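Local coordinates for protein jasmonate-induced oxygenase 2 (Arabidopsis thaliana, PDB 6LSV) that oxidises the stress hormone jasmonate to 12-hydroxyjasmonate, using 2-oxoglutarate, oxygen and iron(II), at residues 140-143 against 147-150; 244-249 against 253-258. One frame throughout, in Å; residues are numbered along the deposited sequence.

Contact 1. Residues 140-143 against 147-150. With JAA ({(1R,2R)-3-oxo-2-[(2Z)-pent-2-en-1-yl]cyclopentyl}acetic acid), chain D.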
loop_
_atom_site.group_PDB
_atom_site.type_symbol
_atom_site.label_atom_id
_atom_site.label_comp_id
_atom_site.label_asym_id
_atom_site.label_seq_id
_atom_site.Cartn_x
_atom_site.Cartn_y
_atom_site.Cartn_z
ATOM N N PHE A 140 -8.829 -3.112 6.777
ATOM C CA PHE A 140 -7.457 -3.294 7.237
ATOM C C PHE A 140 -7.410 -4.424 8.255
ATOM O O PHE A 140 -8.262 -4.495 9.147
ATOM C CB PHE A 140 -6.916 -1.992 7.843
ATOM C CG PHE A 140 -5.500 -2.084 8.334
ATOM C CD1 PHE A 140 -4.451 -2.253 7.445
ATOM C CD2 PHE A 140 -5.218 -1.990 9.689
ATOM C CE1 PHE A 140 -3.146 -2.329 7.901
ATOM C CE2 PHE A 140 -3.917 -2.068 10.149
ATOM C CZ PHE A 140 -2.880 -2.237 9.256
ATOM N N LEU A 141 -6.427 -5.312 8.111
ATOM C CA LEU A 141 -6.251 -6.431 9.026
ATOM C C LEU A 141 -4.785 -6.841 9.025
ATOM O O LEU A 141 -4.039 -6.547 8.086
ATOM C CB LEU A 141 -7.149 -7.624 8.650
ATOM C CG LEU A 141 -6.971 -8.284 7.274
ATOM C CD1 LEU A 141 -5.958 -9.429 7.308
ATOM C CD2 LEU A 141 -8.308 -8.776 6.730
ATOM N N HIS A 142 -4.383 -7.535 10.085
ATOM C CA HIS A 142 -3.024 -8.034 10.226
ATOM C C HIS A 142 -2.949 -9.509 9.851
ATOM O O HIS A 142 -3.898 -10.270 10.060
ATOM C CB HIS A 142 -2.521 -7.849 11.658
ATOM C CG HIS A 142 -2.236 -6.426 12.022
ATOM N ND1 HIS A 142 -1.147 -5.736 11.533
ATOM C CD2 HIS A 142 -2.894 -5.563 12.831
ATOM C CE1 HIS A 142 -1.149 -4.510 12.022
ATOM N NE2 HIS A 142 -2.198 -4.378 12.814
ATOM N N LEU A 143 -1.806 -9.906 9.294
ATOM C CA LEU A 143 -1.501 -11.304 9.002
ATOM C C LEU A 143 -0.344 -11.845 9.828
ATOM O O LEU A 143 -0.421 -12.968 10.326
ATOM C CB LEU A 143 -1.179 -11.483 7.515
ATOM C CG LEU A 143 -2.275 -11.056 6.538
ATOM C CD1 LEU A 143 -1.654 -10.469 5.283
ATOM C CD2 LEU A 143 -3.176 -12.229 6.199
ATOM N N HIS A 147 0.481 -13.082 17.004
ATOM C CA HIS A 147 -0.298 -12.551 18.116
ATOM C C HIS A 147 -1.188 -11.385 17.705
ATOM O O HIS A 147 -2.046 -10.977 18.494
ATOM C CB HIS A 147 0.622 -12.130 19.265
ATOM C CG HIS A 147 1.465 -10.930 18.969
ATOM N ND1 HIS A 147 1.041 -9.641 19.217
ATOM C CD2 HIS A 147 2.718 -10.823 18.465
ATOM C CE1 HIS A 147 1.992 -8.792 18.870
ATOM N NE2 HIS A 147 3.020 -9.483 18.412
ATOM N N LEU A 148 -1.007 -10.843 16.499
ATOM C CA LEU A 148 -1.895 -9.820 15.966
ATOM C C LEU A 148 -2.943 -10.380 15.020
ATOM O O LEU A 148 -3.921 -9.686 14.721
ATOM C CB LEU A 148 -1.087 -8.744 15.232
ATOM C CG LEU A 148 -0.110 -7.943 16.092
ATOM C CD1 LEU A 148 0.566 -6.869 15.264
ATOM C CD2 LEU A 148 -0.845 -7.338 17.275
ATOM N N LYS A 149 -2.762 -11.609 14.546
ATOM C CA LYS A 149 -3.687 -12.205 13.595
ATOM C C LYS A 149 -4.912 -12.736 14.325
ATOM O O LYS A 149 -4.792 -13.449 15.327
ATOM C CB LYS A 149 -2.998 -13.325 12.819
ATOM C CG LYS A 149 -3.873 -13.982 11.771
ATOM C CD LYS A 149 -3.054 -14.927 10.913
ATOM C CE LYS A 149 -3.915 -16.025 10.329
ATOM N NZ LYS A 149 -3.109 -16.970 9.512
ATOM N N ASP A 150 -6.091 -12.390 13.815
ATOM C CA ASP A 150 -7.344 -12.690 14.499
ATOM C C ASP A 150 -8.440 -12.783 13.446
ATOM O O ASP A 150 -8.845 -11.762 12.880
ATOM C CB ASP A 150 -7.656 -11.615 15.539
ATOM C CG ASP A 150 -8.969 -11.848 16.259
ATOM O OD1 ASP A 150 -9.585 -12.921 16.081
ATOM O OD2 ASP A 150 -9.387 -10.943 17.014
HETATM O O01 JAA D . -4.654 1.883 6.428
HETATM O O02 JAA D . 0.852 -0.005 8.997
HETATM O O03 JAA D . 0.373 1.557 10.432
HETATM C C04 JAA D . -1.652 1.379 7.895
HETATM C C05 JAA D . -2.497 2.273 6.831
HETATM C C06 JAA D . -2.516 1.427 9.182
HETATM C C07 JAA D . -3.767 1.866 8.792
HETATM C C08 JAA D . -3.728 2.005 7.158
HETATM C C09 JAA D . -2.201 1.834 5.330
HETATM C C10 JAA D . -0.356 1.922 8.148
HETATM C C11 JAA D . -0.995 2.600 4.784
HETATM C C12 JAA D . 0.329 1.112 9.254
HETATM C C13 JAA D . -1.026 3.202 3.610
HETATM C C14 JAA D . -2.276 3.169 2.735
HETATM C C15 JAA D . -2.653 4.593 2.329
HETATM O O HOH W 1 -5.716 -10.239 11.697
#
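Two similar first torsions set His142 against Leu148: in each residue CG lies opposite the carbonyl carbon and next to the backbone N (chi1 -72° for His142, -63° for Leu148). This brings the imidazole beside Leu148, and the second torsion of His142 turns a ring face to the leucine's branched end. Leu148 CD1 stands 4.2 Å from the centre of the His142 ring and 5° off the ring normal, a CH-pi contact almost directly above the ring. Lower down, the two CB atoms of His142 and Leu148 are 4.0 Å apart, so the methylene stems touch as well.

The aliphatic part of Lys149 runs along the Leu143 carbonyl oxygen, a carbon-to-oxygen contact with Lys149 CB 3.6 Å from Leu143 O. No direct hydrogen bond joins 140-143 to 147-150. A water is modelled between His142 O and Asp150 N, accepting from Asp150 N at 3.0 Å; its other arm, to His142 O, is improbably short, so the bridge is plausible but its geometry is doubtful.

Strand 137-144 lies between strands 204-212 and 120-122 in the large sheet. On it, Phe140 meets the substrate: Phe140 CZ is 3.7 Å from jasmonate C06, which lies over one face of the Phe140 ring, toward its rim. Arg208, Arg333 and Arg337 hydrogen-bond the jasmonate, and the His142 side chain lies about 4 Å from that of Arg333, a second-shell position.

Chemically, then, the strand carries a substrate-facing aromatic ring and, two residues on, an imidazole covered by a leucine of the following loop. The direct contact between strand and loop is one of fit and weak C-H interactions rather than hydrogen bonds, while the loop's lysine charge is paired with Asp166.

Contact 2. Residues 244-249 against 253-258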
loop_
_atom_site.group_PDB
_atom_site.type_symbol
_atom_site.label_atom_id
_atom_site.label_comp_id
_atom_site.label_asym_id
_atom_site.label_seq_id
_atom_site.Cartn_x
_atom_site.Cartn_y
_atom_site.Cartn_z
ATOM N N GLY A 244 -6.758 3.599 -12.482
ATOM C CA GLY A 244 -6.926 4.552 -11.403
ATOM C C GLY A 244 -5.656 4.807 -10.621
ATOM O O GLY A 244 -5.463 5.894 -10.071
ATOM N N LEU A 245 -4.779 3.808 -10.562
ATOM C CA LEU A 245 -3.522 3.965 -9.845
ATOM C C LEU A 245 -2.578 4.867 -10.631
ATOM O O LEU A 245 -2.385 4.684 -11.837
ATOM C CB LEU A 245 -2.879 2.603 -9.602
ATOM C CG LEU A 245 -1.438 2.640 -9.102
ATOM C CD1 LEU A 245 -1.398 3.043 -7.639
ATOM C CD2 LEU A 245 -0.781 1.294 -9.310
ATOM N N GLN A 246 -1.991 5.844 -9.944
ATOM C CA GLN A 246 -1.066 6.784 -10.559
ATOM C C GLN A 246 0.184 6.904 -9.700
ATOM O O GLN A 246 0.088 7.035 -8.477
ATOM C CB GLN A 246 -1.713 8.161 -10.743
ATOM C CG GLN A 246 -2.914 8.161 -11.668
ATOM C CD GLN A 246 -3.257 9.550 -12.158
ATOM O OE1 GLN A 246 -3.252 10.506 -11.387
ATOM N NE2 GLN A 246 -3.552 9.671 -13.448
ATOM N N VAL A 247 1.350 6.861 -10.337
ATOM C CA VAL A 247 2.625 7.056 -9.658
ATOM C C VAL A 247 3.229 8.362 -10.153
ATOM O O VAL A 247 2.992 8.787 -11.290
ATOM C CB VAL A 247 3.594 5.874 -9.879
ATOM C CG1 VAL A 247 2.932 4.555 -9.500
ATOM C CG2 VAL A 247 4.067 5.834 -11.320
ATOM N N ARG A 248 4.004 9.012 -9.292
ATOM C CA ARG A 248 4.584 10.307 -9.615
ATOM C C ARG A 248 6.071 10.165 -9.903
ATOM O O ARG A 248 6.814 9.583 -9.102
ATOM C CB ARG A 248 4.362 11.316 -8.489
ATOM C CG ARG A 248 4.928 12.689 -8.809
ATOM C CD ARG A 248 5.544 13.335 -7.590
ATOM N NE ARG A 248 4.533 13.984 -6.766
ATOM C CZ ARG A 248 4.705 15.156 -6.165
ATOM N NH1 ARG A 248 5.854 15.803 -6.298
ATOM N NH2 ARG A 248 3.733 15.679 -5.429
ATOM N N LYS A 249 6.496 10.698 -11.049
ATOM C CA LYS A 249 7.902 10.768 -11.435
ATOM C C LYS A 249 8.231 12.216 -11.770
ATOM O O LYS A 249 7.863 12.704 -12.843
ATOM C CB LYS A 249 8.197 9.865 -12.628
ATOM C CG LYS A 249 9.663 9.843 -13.035
ATOM C CD LYS A 249 10.541 9.248 -11.947
ATOM C CE LYS A 249 11.999 9.234 -12.374
ATOM N NZ LYS A 249 12.915 9.251 -11.201
ATOM N N TRP A 253 2.175 12.945 -12.940
ATOM C CA TRP A 253 1.320 11.861 -12.473
ATOM C C TRP A 253 0.992 10.948 -13.649
ATOM O O TRP A 253 0.384 11.382 -14.632
ATOM C CB TRP A 253 0.053 12.413 -11.820
ATOM C CG TRP A 253 0.308 12.923 -10.430
ATOM C CD1 TRP A 253 0.372 14.229 -10.029
ATOM C CD2 TRP A 253 0.561 12.133 -9.261
ATOM N NE1 TRP A 253 0.636 14.298 -8.681
ATOM C CE2 TRP A 253 0.758 13.025 -8.187
ATOM C CE3 TRP A 253 0.636 10.757 -9.018
ATOM C CZ2 TRP A 253 1.025 12.586 -6.892
ATOM C CZ3 TRP A 253 0.903 10.323 -7.734
ATOM C CH2 TRP A 253 1.093 11.234 -6.686
ATOM N N ILE A 254 1.400 9.687 -13.544
ATOM C CA ILE A 254 1.331 8.728 -14.639
ATOM C C ILE A 254 0.380 7.608 -14.245
ATOM O O ILE A 254 0.558 6.977 -13.198
ATOM C CB ILE A 254 2.725 8.169 -14.978
ATOM C CG1 ILE A 254 3.685 9.315 -15.299
ATOM C CG2 ILE A 254 2.646 7.197 -16.136
ATOM C CD1 ILE A 254 5.131 9.004 -14.992
ATOM N N THR A 255 -0.622 7.359 -15.086
ATOM C CA THR A 255 -1.596 6.310 -14.819
ATOM C C THR A 255 -1.048 4.958 -15.260
ATOM O O THR A 255 -0.547 4.816 -16.379
ATOM C CB THR A 255 -2.912 6.608 -15.537
ATOM O OG1 THR A 255 -3.323 7.949 -15.244
ATOM C CG2 THR A 255 -3.993 5.639 -15.092
ATOM N N VAL A 256 -1.159 3.965 -14.383
ATOM C CA VAL A 256 -0.546 2.656 -14.573
ATOM C C VAL A 256 -1.575 1.709 -15.176
ATOM O O VAL A 256 -2.648 1.495 -14.599
ATOM C CB VAL A 256 -0.008 2.102 -13.245
ATOM C CG1 VAL A 256 0.304 0.620 -13.366
ATOM C CG2 VAL A 256 1.219 2.884 -12.804
ATOM N N LYS A 257 -1.249 1.136 -16.332
ATOM C CA LYS A 257 -2.082 0.086 -16.913
ATOM C C LYS A 257 -1.716 -1.254 -16.289
ATOM O O LYS A 257 -0.581 -1.713 -16.457
ATOM C CB LYS A 257 -1.910 0.019 -18.424
ATOM C CG LYS A 257 -2.556 -1.215 -19.037
ATOM C CD LYS A 257 -2.583 -1.188 -20.557
ATOM C CE LYS A 257 -1.613 -0.184 -21.138
ATOM N NZ LYS A 257 -1.294 -0.525 -22.554
ATOM N N PRO A 258 -2.627 -1.910 -15.573
ATOM C CA PRO A 258 -2.269 -3.171 -14.919
ATOM C C PRO A 258 -2.091 -4.289 -15.934
ATOM O O PRO A 258 -2.832 -4.393 -16.914
ATOM C CB PRO A 258 -3.460 -3.436 -13.994
ATOM C CG PRO A 258 -4.603 -2.806 -14.712
ATOM C CD PRO A 258 -4.043 -1.564 -15.360
HETATM O O HOH W 2 -4.549 1.576 -13.021
#
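Leu245 and Val256 lie side by side at the densely packed end of the hairpin, pointing the same way, with Leu245 CD2 4.1 Å from Val256 CB. Val247 CG1 reaches Val256 CG2 at the same separation of 4.1 Å. Three backbone bonds fix the register: Val256 N to Leu245 O (2.9 Å), then the reciprocal pair between Val247 and Ile254.

On the other face, Gln246 NE2 donates to Thr255 OG1 across a non-hydrogen-bonded pair; the modelled length is too short to interpret. Arg285 gives its NE to Gln246 OE1 and makes a cation-pi contact with Trp253; if the NE2 bond is real, both ends of the amide have partners, which would favour this rotation.

Nearer the turn the indole still packs closely: Arg248 CB makes a CH-pi contact 3.6 Å from the centre of the Trp253 six-membered ring, 7° off its normal, and Gln246 O lies at the ring's edge. The more solvent-facing side is formed by Lys249 and the end of Arg248, both partly exposed. Bends along the arginine chain turn its guanidinium 79° from the indole plane, and Arg248 NE forms a salt bridge with Glu283.

Strands 253-255, 245-248 and 284-286 make an antiparallel sheet, consistent with the smaller sheet of the double-stranded beta-helix of 2-oxoglutarate oxygenases; here Leu245 touches the bound 2-oxoglutarate and neighbours the iron ligand His284.

Overall arrangement
Contact 1 and contact 2 lie on opposite sides of the chain's centre, their centres 29 Å apart and their nearest atoms about 16 Å apart. Both are partly buried, and they share no strand: 140-143 belongs to the large mixed sheet and packs against a loop, whereas 244-249 and 253-258 form a hairpin of the three-stranded sheet. Their chemistry follows this placing. Contact 1 buries 206 Å² without direct hydrogen bonds; contact 2 buries 577 Å² and is zipped by backbone bonds as well as side chains. Each supplies one pocket residue, Phe140 for jasmonate and Leu245 for 2-oxoglutarate, consistent with their approaching the active site from its jasmonate and 2-oxoglutarate sides.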